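Local coordinates for protein FACT complex subunit POB3 (Chaetomium thermophilum var. thermophilum, PDB 4KHB) that probably serves in the FACT histone chaperone complex that reorganises nucleosomes, its N-terminal PH-like part pairing with the Spt16 dimerisation domain, at the interface of chains B and A. Numbering follows the deposited sequence. Chains: chain A, Uncharacterized protein POB3N; chain B, Uncharacterized protein SPT16D.

The interface of chains B and A. Residues chain B 63, 65, 99; chain A 154-155, 175-177, 179.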
loop_
_atom_site.group_PDB
_atom_site.type_symbol
_atom_site.label_atom_id
_atom_site.label_comp_id
_atom_site.label_asym_id
_atom_site.label_seq_id
_atom_site.Cartn_x
_atom_site.Cartn_y
_atom_site.Cartn_z
ATOM N N TRP B 63 -3.399 -11.349 -20.367
ATOM C CA TRP B 63 -2.785 -10.561 -19.305
ATOM C C TRP B 63 -1.332 -10.226 -19.633
ATOM O O TRP B 63 -0.587 -11.075 -20.128
ATOM C CB TRP B 63 -2.853 -11.309 -17.967
ATOM C CG TRP B 63 -4.244 -11.516 -17.450
ATOM C CD1 TRP B 63 -4.973 -12.669 -17.489
ATOM C CD2 TRP B 63 -5.072 -10.541 -16.801
ATOM N NE1 TRP B 63 -6.206 -12.469 -16.912
ATOM C CE2 TRP B 63 -6.290 -11.170 -16.482
ATOM C CE3 TRP B 63 -4.900 -9.195 -16.464
ATOM C CZ2 TRP B 63 -7.332 -10.500 -15.840
ATOM C CZ3 TRP B 63 -5.935 -8.532 -15.829
ATOM C CH2 TRP B 63 -7.133 -9.184 -15.522
ATOM N N PHE B 65 2.344 -8.648 -17.915
ATOM C CA PHE B 65 2.964 -8.591 -16.597
ATOM C C PHE B 65 4.157 -7.648 -16.534
ATOM O O PHE B 65 5.022 -7.653 -17.411
ATOM C CB PHE B 65 3.382 -9.995 -16.145
ATOM C CG PHE B 65 2.228 -10.905 -15.835
ATOM C CD1 PHE B 65 1.572 -11.598 -16.844
ATOM C CD2 PHE B 65 1.806 -11.076 -14.525
ATOM C CE1 PHE B 65 0.509 -12.439 -16.547
ATOM C CE2 PHE B 65 0.748 -11.914 -14.223
ATOM C CZ PHE B 65 0.098 -12.596 -15.236
ATOM N N ARG B 99 -0.124 -7.097 -12.882
ATOM C CA ARG B 99 -0.701 -7.616 -14.113
ATOM C C ARG B 99 -1.765 -6.660 -14.641
ATOM O O ARG B 99 -2.471 -6.010 -13.863
ATOM C CB ARG B 99 -1.277 -9.026 -13.919
ATOM C CG ARG B 99 -2.625 -9.062 -13.219
ATOM C CD ARG B 99 -3.258 -10.440 -13.308
ATOM N NE ARG B 99 -4.676 -10.393 -12.968
ATOM C CZ ARG B 99 -5.495 -11.436 -13.033
ATOM N NH1 ARG B 99 -5.041 -12.619 -13.424
ATOM N NH2 ARG B 99 -6.772 -11.295 -12.712
ATOM N N PRO A 154 -5.590 -12.087 -7.543
ATOM C CA PRO A 154 -6.485 -11.023 -8.002
ATOM C C PRO A 154 -7.544 -11.563 -8.952
ATOM O O PRO A 154 -8.611 -10.964 -9.093
ATOM C CB PRO A 154 -5.537 -10.072 -8.737
ATOM C CG PRO A 154 -4.437 -10.955 -9.227
ATOM C CD PRO A 154 -4.243 -11.968 -8.134
ATOM N N GLY A 155 -7.245 -12.688 -9.597
ATOM C CA GLY A 155 -8.140 -13.264 -10.582
ATOM C C GLY A 155 -8.636 -14.638 -10.180
ATOM O O GLY A 155 -9.840 -14.888 -10.136
ATOM N N ARG A 175 -6.353 -0.845 -11.537
ATOM C CA ARG A 175 -6.191 -1.283 -12.916
ATOM C C ARG A 175 -4.914 -2.088 -13.019
ATOM O O ARG A 175 -4.774 -2.969 -13.871
ATOM C CB ARG A 175 -6.056 -0.075 -13.832
ATOM C CG ARG A 175 -6.263 -0.365 -15.302
ATOM C CD ARG A 175 -6.709 0.883 -16.027
ATOM N NE ARG A 175 -6.081 0.959 -17.343
ATOM C CZ ARG A 175 -6.464 1.779 -18.315
ATOM N NH1 ARG A 175 -7.475 2.612 -18.123
ATOM N NH2 ARG A 175 -5.822 1.778 -19.474
ATOM N N ASP A 176 -3.973 -1.760 -12.142
ATOM C CA ASP A 176 -2.719 -2.480 -12.065
ATOM C C ASP A 176 -2.792 -3.409 -10.869
ATOM O O ASP A 176 -2.589 -2.988 -9.729
ATOM C CB ASP A 176 -1.553 -1.497 -11.923
ATOM C CG ASP A 176 -1.388 -0.607 -13.141
ATOM O OD1 ASP A 176 -1.336 -1.143 -14.267
ATOM O OD2 ASP A 176 -1.311 0.629 -12.969
ATOM N N GLN A 177 -3.079 -4.677 -11.137
ATOM C CA GLN A 177 -3.333 -5.636 -10.074
ATOM C C GLN A 177 -2.044 -6.207 -9.506
ATOM O O GLN A 177 -1.193 -6.706 -10.247
ATOM C CB GLN A 177 -4.230 -6.767 -10.591
ATOM C CG GLN A 177 -5.569 -6.282 -11.144
ATOM C CD GLN A 177 -6.438 -7.416 -11.645
ATOM O OE1 GLN A 177 -5.955 -8.520 -11.897
ATOM N NE2 GLN A 177 -7.729 -7.151 -11.791
ATOM N N VAL A 179 0.339 -8.791 -8.000
ATOM C CA VAL A 179 0.411 -10.231 -8.190
ATOM C C VAL A 179 1.289 -10.890 -7.131
ATOM O O VAL A 179 0.933 -11.932 -6.573
ATOM C CB VAL A 179 0.957 -10.570 -9.597
ATOM C CG1 VAL A 179 1.153 -12.060 -9.751
ATOM C CG2 VAL A 179 0.020 -10.055 -10.670
#
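B:Arg99 and A:Gln177 form an antiparallel beta bridge between strand 91-100 of SPT16D and strand 177-184 of POB3N, joining PH-like domains of the two FACT subunits edge to edge in the Spt16D–Pob3N heterodimer. Backbone N of B:Arg99 donates to O of A:Gln177 at 2.9 Å, and backbone N of A:Gln177 returns a bond to O of B:Arg99 at 3.1 Å. Beyond the backbone the arginine donates to the glutamine amide oxygen. CG of B:Arg99 sits between its backbone N and carbonyl carbon (chi1 78°), and from there the chain runs extended to NE, crossing the extended A:Gln177 at a slant. NE meets the amide oxygen OE1 of A:Gln177 at 2.5 Å, a short approach lying in the guanidinium plane and almost in line with the amide C=O. NH2 adds a weak, more bent bond to the same oxygen, and the guanidinium and amide planes are 22° apart, nearly coplanar. The NE bond, with the weaker NH2 one, probably restrains rotation of both groups, and the positive charge would probably polarise the amide carbonyl. The guanidinium is sandwiched: CG of A:Pro154 lies over one face, 3.7 Å above the plane and towards its rim, while the indole of B:Trp63 from the neighbouring strand 63-70 supports the opposite face, its CZ2 3.3 Å from that plane. CA of A:Gly155 borders the NH2 end. A leucine in place of B:Arg99 removes the NE and NH2 donors, which would probably leave OE1 of A:Gln177 without its mate and the slot between A:Pro154 and B:Trp63 poorly filled. Nearer the backbone the contact turns apolar. With chi1 at 175°, CG2 of A:Val179 stands anti to its own carbonyl carbon and packs against CB of B:Arg99 at 3.6 Å. The same methyl lies near CE2 of the B:Phe65 ring, 4.1 Å away, the two side chains crossing at about a right angle.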